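PDB 2G3W: hypothetical protein XAC2396 from Xanthomonas axonopodis pv. citri, which is of unknown function but adopts a compact fold built around a variation of the PD-(D/E)XK nuclease motif. Local coordinates for residues H25-A30 and L55-G60; L40-L45 and V103-G108; T114-H119 and L129-L134; S136-A141 and V170-M175; F152-I155 and E160-M163. All coordinates share one frame; numbering follows the deposited sequence.

Contact 1. Residues H25-A30 and L55-G60; sequences HSLTLA and LEFGRG
Leu29 and Phe57 mark the nearest approach of the two backbones, their CA atoms 7.7 Å apart, too far for neighbouring strands of a sheet, so the gap is bridged by side chains. Residues 25-30 are paired instead with strand 6-16, where Leu27 bonds to Ala10 and Leu29 to Arg8, while Glu56 is bonded to Trp70. Phe57 carries the contact. Its CB points toward residues 25-30, and chi1 of -62° sets CG beside the backbone N, with the ring reaching Leu27 and Leu29. Leu29 leans over one face: its CD2 sits 4.2 Å from the centroid of the Phe57 ring, 28° off the normal, in a CH-pi contact, and its CG comes 3.6 Å from Phe57 CE2. Leu27 comes to the rim instead, CD1 lying near the ring plane at 4.0 Å from Phe57 CE2, its side chain roughly perpendicular to that of Phe57. Thr28 adds its carbonyl, with O 3.8 Å from Phe57 CD2 in an oblique approach. Phe47 and Arg43 of helix 37-49 also pack on the aromatic ring. Strands 21-31 and 56-57 are the outermost of the chain's mixed sheet, so their meeting through side chains beside helix 37-49 is consistent with a strongly curved sheet, as in a compact fold.

Contact 2. Residues L40-L45 and V103-G108; sequences LMVRLL and VVIGYG
Over one face of the Tyr107 ring lies the CG2 methyl of Val42, displaced toward the rim, while the carbonyl O of Ile105 sits at the ring edge in its plane. The methyl is 4.0 Å from the centroid of the Tyr107 ring and 14° off the normal, a CH-pi contact from above the face. Its nearest ring atom is CD2, 3.9 Å from Val42 CG2. The other branch stays over the same face: Val42 CG1 is 4.0 Å from Tyr107 CD1 and also meets Ile105 CG2 at 4.2 Å, where the two side chains pass each other, running opposite ways. Tyr107 can present its ring this way because CG stands between the backbone N and the carbonyl carbon (chi1 63°), the crowded position, which brings the ring back alongside Ile105. Thr139 of helix 136-143 touches both Val42 and Tyr107, and Leu134 packs on Ile105, so the valine is wedged among apolar neighbours near the centre of the chain. Strand 101-106 runs parallel to both of its neighbours, 78-84 and 129-133, and helix 37-49 packed on it through Val42 forms part of the alpha/beta core consistent with the PD-(D/E)XK-like fold.

Contact 3. Residues T114-H119 and L129-L134; sequences TWWKKH and LRVIEL
Val131 points from its strand into the angle between two tryptophans, and these three side chains make up the tight part of the contact. Its CG1 methyl lies at the edge of the Trp115 ring, in the indole plane, 3.8 Å from Trp115 CZ3 and 4.0 Å from Trp115 CH2. Trp116 meets the same valine obliquely, with CZ3 4.1 Å from Val131 CB and 4.2 Å from Val131 CG2. Both indoles leave the helix with CG swung opposite the backbone N, chi1 173° for Trp115 and 176° for Trp116, which sends their six-membered rings across to the strand. Thus the CA atoms of Trp116 and Val131 can stay 9.2 Å apart while the side chains fill the interval. The outer side of the helix is loose: Thr114, Lys117 and Lys118 are exposed, and Lys117 NZ makes a weak hydrogen bond to Tyr22 OH of the second subunit. Trp116 also packs on Asn24 of that subunit and on Arg177 and Gln178 of its own chain. Within the beta-alpha-beta unit of strand 101-106, helix 110-123 and strand 129-133, the contact between helix and strand is apolar, consistent with dispersion and shape fit, with charged groups such as Lys117 lying on the outer side of the helix.

Contact 4. Residues S136-A141 and V170-M175; sequences SQATEA and VTLTPM
Helix 136-143 packs against strand 168-176 in an alpha/beta layer, with Ala138 and Ala141 meeting Val170 and Leu172; the axes of residues 136-141 and 170-172 approach to 8.4 Å, with 154° between their directions. Small residues allow this nearness: the CA atoms of Ala138 and Val170 are 6.6 Å apart. Ala138 is the middle of the contact, its CB equally far, 4.0 Å, from Val170 CG1 and from Leu172 CB. The two branches of Val170 divide the helix surface between them. CG1, held opposite the backbone N (chi1 177°), also abuts the backbone, lying 3.5 Å from Ala138 O, whereas CG2 turns to the next turn of the helix, 4.0 Å from Ala141 CB and 3.9 Å from Ala141 C. The side chains meet through apolar groups, with Val170 also resting on the helix backbone. At the start of the helix Asp135 OD1 accepts a hydrogen bond from Ala138 N and a weak one from Gln137 N. Thr139 starts away from the strand, packing on Val42 of helix 37-49, and its OG1 bonds to Glu38 OE2. Strand 168-176 lies between strands 160-165 and 129-133 in the sheet, Leu172 touching Val161 on one flank, while Val170 packs on Leu145 beyond the helix.

Contact 5. Residues F152-I155 and E160-M163; sequences FDVI and EVQM
Met163, present as selenomethionine, bends back at chi2 (-91°) and again at chi3, which folds its terminal methyl over the Phe152 ring. CE lies above the middle of one face, 4.3 Å from the centroid of the Phe152 ring and only 9° off the normal, a CH-pi contact. The selenium stands obliquely to the same ring, with Met163 SE 5.0 Å from the Phe152 centroid, completing a Met-aromatic pair. The bend also lays the heavy atom against Val154, SE to Val154 CG2 being 3.6 Å, where the two side chains run side by side. The other branch of Val154 continues the row, its CG1 3.7 Å from Val161 CG2. The backbones form an antiparallel beta hairpin of strands 149-157 and 160-165. In it Ile155 and Gln162 are a hydrogen-bonded pair and Val154 and Met163 a non-hydrogen-bonded one. Ile155 N donates to Gln162 O at 2.9 Å in the carbonyl plane; the return bond from Gln162 N to Ile155 O is equally short and straighter, 168° at the hydrogen, though tilted from its carbonyl plane. Gln162 O takes a further CA-H...O contact from Val154 CA at 3.1 Å. The side chains of Ile155 and Gln162 rise from the face turned away from Val154 and Met163: Gln162 is fully extended beside Ile155, with OE1 4.1 Å from Ile155 CD1, and its NE2 is hydrogen-bonded to Ser169 OG. Helix 37-49 backs the buried face, Met41 packing on Phe152 and Leu45 on both Val161 and Met163.

In the fold
Helix 37-49 lies at the heart of the set: its segment 40-45 belongs to contact 2, the most central, and the helix touches all four of the others. Contacts 2 and 3 are buried, whereas contacts 1, 4 and 5 each have a more open side. Contacts 3, 4 and 5 follow neighbouring strands across the sheet, probable backbone hydrogen bonds joining Glu133 O to Met175 N and Val170 O to Met163 N. Contact 5 alone is held by hydrogen bonds between its segments and is nested in the loop closed by contact 4. The others are apolar: aromatic rings dominate contacts 1 to 3, small aliphatic groups contact 4. Segments of contacts 3 and 4 reach the second subunit.

Contact 1. Residues H25-A30 and L55-G60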
# COMPACT_ATOMS: atom_id res chain seq x y z
N HIS A 25 24.77 -2.86 9.91
CA HIS A 25 24.83 -4.30 9.68
C HIS A 25 26.03 -4.70 8.84
O HIS A 25 26.19 -4.24 7.71
CB HIS A 25 23.54 -4.79 9.00
CG HIS A 25 22.34 -4.70 9.87
ND1 HIS A 25 21.96 -5.72 10.71
CD2 HIS A 25 21.47 -3.68 10.08
CE1 HIS A 25 20.86 -5.36 11.36
NE2 HIS A 25 20.55 -4.13 10.99
N SER A 26 26.86 -5.57 9.41
CA SER A 26 27.96 -6.19 8.72
C SER A 26 27.50 -7.55 8.23
O SER A 26 27.30 -8.48 9.03
CB SER A 26 29.15 -6.35 9.67
OG SER A 26 30.28 -6.80 8.98
N LEU A 27 27.31 -7.68 6.92
CA LEU A 27 26.74 -8.88 6.34
C LEU A 27 27.72 -9.65 5.45
O LEU A 27 28.64 -9.07 4.89
CB LEU A 27 25.50 -8.51 5.50
CG LEU A 27 24.36 -7.81 6.25
CD1 LEU A 27 23.25 -7.57 5.29
CD2 LEU A 27 23.86 -8.61 7.44
N THR A 28 27.44 -10.94 5.31
CA THR A 28 28.11 -11.87 4.43
C THR A 28 27.04 -12.60 3.66
O THR A 28 26.05 -13.06 4.26
CB THR A 28 28.94 -12.85 5.31
OG1 THR A 28 30.22 -12.27 5.55
CG2 THR A 28 29.09 -14.23 4.68
N LEU A 29 27.19 -12.65 2.33
CA LEU A 29 26.23 -13.32 1.45
C LEU A 29 26.95 -14.28 0.55
O LEU A 29 27.90 -13.90 -0.14
CB LEU A 29 25.45 -12.31 0.57
CG LEU A 29 24.53 -11.29 1.21
CD1 LEU A 29 25.34 -10.03 1.51
CD2 LEU A 29 23.39 -10.98 0.22
N ALA A 30 26.52 -15.54 0.60
CA ALA A 30 27.07 -16.56 -0.29
C ALA A 30 26.23 -16.50 -1.56
O ALA A 30 25.06 -16.76 -1.51
CB ALA A 30 26.96 -17.94 0.33
N LEU A 55 17.32 -11.06 11.80
CA LEU A 55 17.12 -11.45 10.42
C LEU A 55 18.36 -12.20 9.97
O LEU A 55 19.50 -11.75 10.22
CB LEU A 55 16.86 -10.22 9.53
CG LEU A 55 16.38 -10.45 8.09
CD1 LEU A 55 15.13 -11.34 8.08
CD2 LEU A 55 16.04 -9.14 7.42
N GLU A 56 18.16 -13.35 9.32
CA GLU A 56 19.25 -14.09 8.70
C GLU A 56 18.89 -14.50 7.27
O GLU A 56 17.73 -14.72 6.95
CB GLU A 56 19.60 -15.33 9.52
CG GLU A 56 20.32 -14.98 10.81
CD GLU A 56 20.29 -16.07 11.84
OE1 GLU A 56 19.76 -17.17 11.53
OE2 GLU A 56 20.78 -15.82 12.96
N PHE A 57 19.91 -14.60 6.42
CA PHE A 57 19.76 -15.24 5.11
C PHE A 57 19.56 -16.74 5.29
O PHE A 57 20.27 -17.36 6.08
CB PHE A 57 20.98 -14.94 4.22
CG PHE A 57 21.17 -13.46 3.92
CD1 PHE A 57 20.26 -12.78 3.12
CD2 PHE A 57 22.25 -12.75 4.45
CE1 PHE A 57 20.41 -11.40 2.84
CE2 PHE A 57 22.42 -11.37 4.18
CZ PHE A 57 21.49 -10.69 3.39
N GLY A 58 18.59 -17.31 4.58
CA GLY A 58 18.41 -18.75 4.54
C GLY A 58 19.16 -19.27 3.33
O GLY A 58 19.68 -18.48 2.54
N ARG A 59 19.25 -20.59 3.16
CA ARG A 59 19.76 -21.08 1.88
C ARG A 59 18.59 -21.53 1.01
O ARG A 59 18.48 -22.71 0.64
CB ARG A 59 20.79 -22.20 2.03
CG ARG A 59 21.84 -21.94 3.08
CD ARG A 59 21.43 -22.60 4.39
NE ARG A 59 21.61 -24.05 4.37
CZ ARG A 59 21.29 -24.86 5.37
NH1 ARG A 59 20.75 -24.36 6.48
NH2 ARG A 59 21.50 -26.17 5.28
N GLY A 60 17.71 -20.58 0.71
CA GLY A 60 16.52 -20.86 -0.07
C GLY A 60 16.80 -21.27 -1.51
O GLY A 60 15.85 -21.42 -2.29

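Contact 2. Residues L40-L45 and V103-G108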
# COMPACT_ATOMS: atom_id res chain seq x y z
N LEU A 40 21.00 -11.43 -6.16
CA LEU A 40 21.78 -11.20 -4.93
C LEU A 40 21.51 -9.80 -4.34
O LEU A 40 21.34 -9.62 -3.12
CB LEU A 40 23.29 -11.42 -5.17
CG LEU A 40 23.95 -11.42 -3.80
CD1 LEU A 40 24.52 -12.74 -3.46
CD2 LEU A 40 24.91 -10.26 -3.59
N MSE A 41 21.48 -8.79 -5.19
CA MSE A 41 21.27 -7.43 -4.72
C MSE A 41 19.82 -7.22 -4.22
O MSE A 41 19.57 -6.44 -3.30
CB MSE A 41 21.70 -6.37 -5.78
CG MSE A 41 23.21 -6.41 -6.15
SE MSE A 41 24.28 -5.98 -4.60
CE MSE A 41 23.75 -4.13 -4.43
N VAL A 42 18.88 -7.93 -4.82
CA VAL A 42 17.48 -7.91 -4.32
C VAL A 42 17.46 -8.54 -2.92
O VAL A 42 16.76 -8.02 -2.02
CB VAL A 42 16.49 -8.64 -5.25
CG1 VAL A 42 15.08 -8.75 -4.60
CG2 VAL A 42 16.33 -7.89 -6.58
N ARG A 43 18.25 -9.61 -2.69
CA ARG A 43 18.32 -10.18 -1.34
C ARG A 43 18.94 -9.20 -0.35
O ARG A 43 18.50 -9.08 0.80
CB ARG A 43 19.17 -11.44 -1.29
CG ARG A 43 18.65 -12.69 -1.95
CD ARG A 43 19.27 -13.86 -1.09
NE ARG A 43 20.63 -14.17 -1.56
CZ ARG A 43 21.66 -14.50 -0.81
NH1 ARG A 43 21.59 -14.52 0.52
NH2 ARG A 43 22.82 -14.76 -1.41
N LEU A 44 20.01 -8.53 -0.77
CA LEU A 44 20.61 -7.50 0.07
C LEU A 44 19.61 -6.38 0.35
O LEU A 44 19.43 -5.96 1.49
CB LEU A 44 21.88 -6.94 -0.58
CG LEU A 44 22.63 -5.94 0.27
CD1 LEU A 44 23.14 -6.64 1.56
CD2 LEU A 44 23.75 -5.32 -0.53
N LEU A 45 18.95 -5.88 -0.69
CA LEU A 45 17.89 -4.89 -0.51
C LEU A 45 16.79 -5.39 0.46
O LEU A 45 16.28 -4.62 1.29
CB LEU A 45 17.29 -4.46 -1.89
CG LEU A 45 16.08 -3.53 -1.86
CD1 LEU A 45 16.35 -2.20 -1.23
CD2 LEU A 45 15.50 -3.35 -3.27
N VAL A 103 6.38 -13.03 3.36
CA VAL A 103 6.59 -11.95 2.39
C VAL A 103 7.05 -12.55 1.06
O VAL A 103 7.95 -13.39 1.02
CB VAL A 103 7.69 -10.96 2.91
CG1 VAL A 103 7.84 -9.70 1.99
CG2 VAL A 103 7.39 -10.54 4.39
N VAL A 104 6.43 -12.10 -0.03
CA VAL A 104 6.91 -12.38 -1.36
C VAL A 104 7.41 -11.05 -1.93
O VAL A 104 6.69 -10.05 -1.89
CB VAL A 104 5.74 -12.91 -2.22
CG1 VAL A 104 6.15 -13.06 -3.73
CG2 VAL A 104 5.28 -14.20 -1.68
N ILE A 105 8.63 -11.03 -2.46
CA ILE A 105 9.21 -9.82 -3.08
C ILE A 105 9.45 -10.13 -4.56
O ILE A 105 10.36 -10.85 -4.90
CB ILE A 105 10.52 -9.45 -2.37
CG1 ILE A 105 10.23 -9.13 -0.90
CG2 ILE A 105 11.25 -8.22 -3.08
CD1 ILE A 105 11.48 -8.73 -0.08
N GLY A 106 8.56 -9.67 -5.42
CA GLY A 106 8.74 -9.86 -6.86
C GLY A 106 9.46 -8.69 -7.53
O GLY A 106 9.44 -7.57 -7.02
N TYR A 107 10.09 -8.97 -8.68
CA TYR A 107 10.94 -7.99 -9.33
C TYR A 107 11.09 -8.28 -10.83
O TYR A 107 12.06 -7.85 -11.45
CB TYR A 107 12.29 -7.86 -8.58
CG TYR A 107 13.13 -9.11 -8.56
CD1 TYR A 107 12.89 -10.14 -7.63
CD2 TYR A 107 14.16 -9.29 -9.46
CE1 TYR A 107 13.63 -11.33 -7.66
CE2 TYR A 107 14.94 -10.43 -9.46
CZ TYR A 107 14.67 -11.44 -8.56
OH TYR A 107 15.43 -12.55 -8.58
N GLY A 108 10.09 -8.94 -11.43
CA GLY A 108 10.29 -9.54 -12.76
C GLY A 108 9.58 -8.79 -13.87
O GLY A 108 9.51 -9.30 -14.98

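Contact 3. Residues T114-H119 and L129-L134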
# COMPACT_ATOMS: atom_id res chain seq x y z
N THR A 114 1.60 -9.66 -14.35
CA THR A 114 0.72 -10.73 -14.81
C THR A 114 0.44 -11.77 -13.71
O THR A 114 -0.72 -12.14 -13.48
CB THR A 114 1.23 -11.37 -16.09
OG1 THR A 114 2.51 -11.97 -15.82
CG2 THR A 114 1.38 -10.31 -17.15
N TRP A 115 1.48 -12.20 -13.03
CA TRP A 115 1.38 -13.06 -11.85
C TRP A 115 0.39 -12.47 -10.81
O TRP A 115 -0.56 -13.14 -10.38
CB TRP A 115 2.75 -13.29 -11.22
CG TRP A 115 2.72 -14.04 -9.91
CD1 TRP A 115 2.67 -15.39 -9.73
CD2 TRP A 115 2.81 -13.47 -8.59
NE1 TRP A 115 2.69 -15.70 -8.38
CE2 TRP A 115 2.77 -14.53 -7.66
CE3 TRP A 115 2.87 -12.16 -8.11
CZ2 TRP A 115 2.82 -14.33 -6.28
CZ3 TRP A 115 2.91 -11.96 -6.72
CH2 TRP A 115 2.88 -13.04 -5.83
N TRP A 116 0.57 -11.21 -10.47
CA TRP A 116 -0.37 -10.59 -9.54
C TRP A 116 -1.82 -10.63 -10.02
O TRP A 116 -2.70 -11.11 -9.32
CB TRP A 116 0.04 -9.16 -9.17
CG TRP A 116 -1.02 -8.56 -8.28
CD1 TRP A 116 -2.01 -7.69 -8.65
CD2 TRP A 116 -1.25 -8.89 -6.92
NE1 TRP A 116 -2.82 -7.41 -7.55
CE2 TRP A 116 -2.38 -8.17 -6.49
CE3 TRP A 116 -0.59 -9.74 -6.01
CZ2 TRP A 116 -2.86 -8.25 -5.16
CZ3 TRP A 116 -1.08 -9.83 -4.70
CH2 TRP A 116 -2.22 -9.09 -4.30
N LYS A 117 -2.08 -10.13 -11.22
CA LYS A 117 -3.44 -10.06 -11.70
C LYS A 117 -4.08 -11.46 -11.81
O LYS A 117 -5.28 -11.62 -11.57
CB LYS A 117 -3.49 -9.32 -13.05
CG LYS A 117 -3.07 -7.82 -13.04
CD LYS A 117 -3.50 -7.20 -14.39
CE LYS A 117 -2.73 -5.91 -14.74
NZ LYS A 117 -3.39 -5.21 -15.91
N LYS A 118 -3.27 -12.46 -12.18
CA LYS A 118 -3.71 -13.87 -12.19
C LYS A 118 -4.14 -14.40 -10.81
O LYS A 118 -5.19 -15.06 -10.68
CB LYS A 118 -2.63 -14.80 -12.75
CG LYS A 118 -3.13 -16.25 -12.89
CD LYS A 118 -2.08 -17.19 -13.46
CE LYS A 118 -2.57 -18.66 -13.49
NZ LYS A 118 -3.89 -18.83 -14.21
N HIS A 119 -3.32 -14.12 -9.80
CA HIS A 119 -3.49 -14.67 -8.46
C HIS A 119 -4.01 -13.72 -7.37
O HIS A 119 -4.12 -14.13 -6.22
CB HIS A 119 -2.14 -15.21 -7.97
CG HIS A 119 -1.57 -16.29 -8.84
ND1 HIS A 119 -0.35 -16.16 -9.47
CD2 HIS A 119 -2.05 -17.51 -9.18
CE1 HIS A 119 -0.10 -17.27 -10.16
NE2 HIS A 119 -1.12 -18.09 -10.00
N LEU A 129 0.05 -12.43 4.86
CA LEU A 129 0.91 -12.34 3.69
C LEU A 129 1.16 -10.89 3.32
O LEU A 129 0.25 -10.07 3.32
CB LEU A 129 0.22 -13.06 2.52
CG LEU A 129 0.87 -12.98 1.13
CD1 LEU A 129 2.28 -13.55 1.14
CD2 LEU A 129 -0.03 -13.77 0.17
N ARG A 130 2.42 -10.57 3.03
CA ARG A 130 2.81 -9.28 2.45
C ARG A 130 3.38 -9.52 1.04
O ARG A 130 4.28 -10.34 0.87
CB ARG A 130 3.87 -8.60 3.36
CG ARG A 130 4.38 -7.25 2.85
CD ARG A 130 5.48 -6.69 3.82
NE ARG A 130 4.84 -6.41 5.10
CZ ARG A 130 4.11 -5.33 5.38
NH1 ARG A 130 3.92 -4.37 4.47
NH2 ARG A 130 3.56 -5.23 6.55
N VAL A 131 2.85 -8.84 0.03
CA VAL A 131 3.37 -9.00 -1.31
C VAL A 131 3.85 -7.64 -1.74
O VAL A 131 3.11 -6.64 -1.64
CB VAL A 131 2.32 -9.57 -2.34
CG1 VAL A 131 2.96 -9.62 -3.78
CG2 VAL A 131 1.85 -10.95 -1.91
N ILE A 132 5.11 -7.57 -2.14
CA ILE A 132 5.65 -6.34 -2.70
C ILE A 132 6.26 -6.55 -4.08
O ILE A 132 6.71 -7.67 -4.43
CB ILE A 132 6.64 -5.62 -1.77
CG1 ILE A 132 7.97 -6.30 -1.75
CG2 ILE A 132 6.08 -5.42 -0.30
CD1 ILE A 132 9.04 -5.32 -1.38
N GLU A 133 6.23 -5.49 -4.88
CA GLU A 133 6.82 -5.54 -6.22
C GLU A 133 7.82 -4.41 -6.36
O GLU A 133 7.52 -3.26 -6.02
CB GLU A 133 5.77 -5.41 -7.31
CG GLU A 133 6.45 -5.25 -8.66
CD GLU A 133 5.54 -5.42 -9.83
OE1 GLU A 133 4.33 -5.66 -9.63
OE2 GLU A 133 6.04 -5.36 -10.98
N LEU A 134 9.00 -4.76 -6.87
CA LEU A 134 10.04 -3.80 -7.19
C LEU A 134 10.16 -3.64 -8.70
O LEU A 134 10.08 -4.62 -9.43
CB LEU A 134 11.37 -4.32 -6.66
CG LEU A 134 11.37 -4.80 -5.21
CD1 LEU A 134 12.78 -5.40 -4.83
CD2 LEU A 134 10.96 -3.66 -4.26

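Contact 4. Residues S136-A141 and V170-M175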
# COMPACT_ATOMS: atom_id res chain seq x y z
N SER A 136 11.58 -3.66 -12.18
CA SER A 136 12.64 -4.54 -12.70
C SER A 136 13.83 -3.76 -13.26
O SER A 136 14.95 -4.26 -13.27
CB SER A 136 12.11 -5.48 -13.78
OG SER A 136 11.48 -4.75 -14.81
N GLN A 137 13.59 -2.56 -13.77
CA GLN A 137 14.70 -1.79 -14.33
C GLN A 137 15.60 -1.30 -13.21
O GLN A 137 16.83 -1.25 -13.35
CB GLN A 137 14.21 -0.65 -15.20
CG GLN A 137 13.80 -1.12 -16.57
CD GLN A 137 13.25 -0.02 -17.41
OE1 GLN A 137 12.26 0.62 -17.04
NE2 GLN A 137 13.87 0.21 -18.56
N ALA A 138 14.99 -0.99 -12.07
CA ALA A 138 15.75 -0.54 -10.89
C ALA A 138 16.58 -1.66 -10.24
O ALA A 138 17.75 -1.46 -9.90
CB ALA A 138 14.80 0.13 -9.85
N THR A 139 15.99 -2.85 -10.10
CA THR A 139 16.70 -4.01 -9.58
C THR A 139 17.87 -4.37 -10.51
O THR A 139 18.97 -4.71 -10.04
CB THR A 139 15.75 -5.23 -9.32
OG1 THR A 139 15.04 -5.57 -10.52
CG2 THR A 139 14.71 -4.86 -8.25
N GLU A 140 17.66 -4.24 -11.81
CA GLU A 140 18.73 -4.56 -12.76
C GLU A 140 19.89 -3.55 -12.67
O GLU A 140 21.07 -3.94 -12.76
CB GLU A 140 18.16 -4.65 -14.17
CG GLU A 140 19.16 -5.17 -15.19
CD GLU A 140 18.50 -5.38 -16.53
OE1 GLU A 140 17.26 -5.26 -16.59
OE2 GLU A 140 19.23 -5.64 -17.51
N ALA A 141 19.55 -2.28 -12.46
CA ALA A 141 20.54 -1.24 -12.14
C ALA A 141 21.23 -1.53 -10.81
O ALA A 141 22.43 -1.28 -10.65
CB ALA A 141 19.87 0.14 -12.10
N VAL A 170 20.82 3.79 -6.61
CA VAL A 170 19.52 3.38 -7.16
C VAL A 170 18.47 3.76 -6.13
O VAL A 170 18.64 3.46 -4.94
CB VAL A 170 19.45 1.85 -7.40
CG1 VAL A 170 18.03 1.42 -7.91
CG2 VAL A 170 20.54 1.40 -8.36
N THR A 171 17.40 4.41 -6.59
CA THR A 171 16.23 4.76 -5.78
C THR A 171 15.00 4.13 -6.40
O THR A 171 14.78 4.19 -7.62
CB THR A 171 16.02 6.31 -5.64
OG1 THR A 171 17.23 6.93 -5.23
CG2 THR A 171 14.95 6.65 -4.61
N LEU A 172 14.21 3.51 -5.55
CA LEU A 172 12.95 2.89 -5.97
C LEU A 172 11.89 2.94 -4.87
O LEU A 172 12.21 3.08 -3.70
CB LEU A 172 13.19 1.45 -6.40
CG LEU A 172 13.64 0.41 -5.38
CD1 LEU A 172 13.26 -0.96 -5.86
CD2 LEU A 172 15.14 0.47 -5.16
N THR A 173 10.63 2.82 -5.28
CA THR A 173 9.49 2.82 -4.37
C THR A 173 8.81 1.47 -4.50
O THR A 173 8.14 1.21 -5.51
CB THR A 173 8.50 3.87 -4.78
OG1 THR A 173 9.17 5.12 -4.83
CG2 THR A 173 7.31 3.94 -3.80
N PRO A 174 9.00 0.61 -3.49
CA PRO A 174 8.36 -0.72 -3.54
C PRO A 174 6.86 -0.59 -3.59
O PRO A 174 6.28 0.30 -2.95
CB PRO A 174 8.83 -1.39 -2.26
CG PRO A 174 10.18 -0.65 -1.94
CD PRO A 174 9.86 0.76 -2.31
N MSE A 175 6.22 -1.41 -4.40
CA MSE A 175 4.78 -1.38 -4.50
C MSE A 175 4.18 -2.46 -3.59
O MSE A 175 4.48 -3.62 -3.73
CB MSE A 175 4.31 -1.46 -5.98
CG MSE A 175 2.85 -1.85 -6.16
SE MSE A 175 1.64 -0.45 -5.55
CE MSE A 175 -0.05 -1.57 -5.61

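Contact 5. Residues F152-I155 and E160-M163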
# COMPACT_ATOMS: atom_id res chain seq x y z
N PHE A 152 26.85 0.35 1.75
CA PHE A 152 25.66 1.11 1.36
C PHE A 152 25.06 1.92 2.50
O PHE A 152 24.94 1.43 3.64
CB PHE A 152 24.57 0.18 0.79
CG PHE A 152 24.83 -0.26 -0.62
CD1 PHE A 152 24.44 0.54 -1.70
CD2 PHE A 152 25.46 -1.47 -0.87
CE1 PHE A 152 24.70 0.13 -3.01
CE2 PHE A 152 25.73 -1.88 -2.17
CZ PHE A 152 25.34 -1.08 -3.24
N ASP A 153 24.69 3.17 2.18
CA ASP A 153 23.67 3.88 2.92
C ASP A 153 22.36 3.49 2.30
O ASP A 153 22.22 3.54 1.07
CB ASP A 153 23.85 5.39 2.79
CG ASP A 153 25.11 5.87 3.46
OD1 ASP A 153 25.37 5.47 4.62
OD2 ASP A 153 25.84 6.66 2.84
N VAL A 154 21.45 3.04 3.15
CA VAL A 154 20.09 2.74 2.75
C VAL A 154 19.21 3.74 3.47
O VAL A 154 19.09 3.73 4.71
CB VAL A 154 19.67 1.30 3.14
CG1 VAL A 154 18.39 0.91 2.38
CG2 VAL A 154 20.80 0.31 2.84
N ILE A 155 18.64 4.65 2.68
CA ILE A 155 17.82 5.71 3.22
C ILE A 155 16.35 5.36 2.86
O ILE A 155 16.00 5.26 1.68
CB ILE A 155 18.23 7.08 2.64
CG1 ILE A 155 19.52 7.58 3.31
CG2 ILE A 155 17.15 8.12 2.87
CD1 ILE A 155 20.37 8.44 2.43
N GLU A 160 9.83 5.14 0.09
CA GLU A 160 10.85 5.20 -0.94
C GLU A 160 12.19 4.73 -0.36
O GLU A 160 12.54 5.05 0.78
CB GLU A 160 10.95 6.63 -1.45
CG GLU A 160 12.02 6.86 -2.45
CD GLU A 160 12.05 8.28 -2.95
OE1 GLU A 160 12.55 9.17 -2.24
OE2 GLU A 160 11.59 8.49 -4.09
N VAL A 161 12.93 3.96 -1.15
CA VAL A 161 14.21 3.44 -0.68
C VAL A 161 15.32 3.87 -1.63
O VAL A 161 15.19 3.76 -2.85
CB VAL A 161 14.18 1.88 -0.46
CG1 VAL A 161 13.75 1.16 -1.70
CG2 VAL A 161 15.55 1.34 0.07
N GLN A 162 16.40 4.40 -1.05
CA GLN A 162 17.64 4.70 -1.75
C GLN A 162 18.78 3.83 -1.24
O GLN A 162 18.99 3.71 -0.03
CB GLN A 162 18.04 6.19 -1.62
CG GLN A 162 19.34 6.52 -2.39
CD GLN A 162 19.81 7.97 -2.30
OE1 GLN A 162 19.32 8.77 -1.50
NE2 GLN A 162 20.80 8.31 -3.12
N MSE A 163 19.50 3.22 -2.18
CA MSE A 163 20.67 2.43 -1.88
C MSE A 163 21.85 3.19 -2.43
O MSE A 163 22.06 3.25 -3.66
CB MSE A 163 20.55 1.07 -2.55
CG MSE A 163 19.48 0.19 -1.92
SE MSE A 163 20.25 -0.91 -0.53
CE MSE A 163 21.06 -2.15 -1.71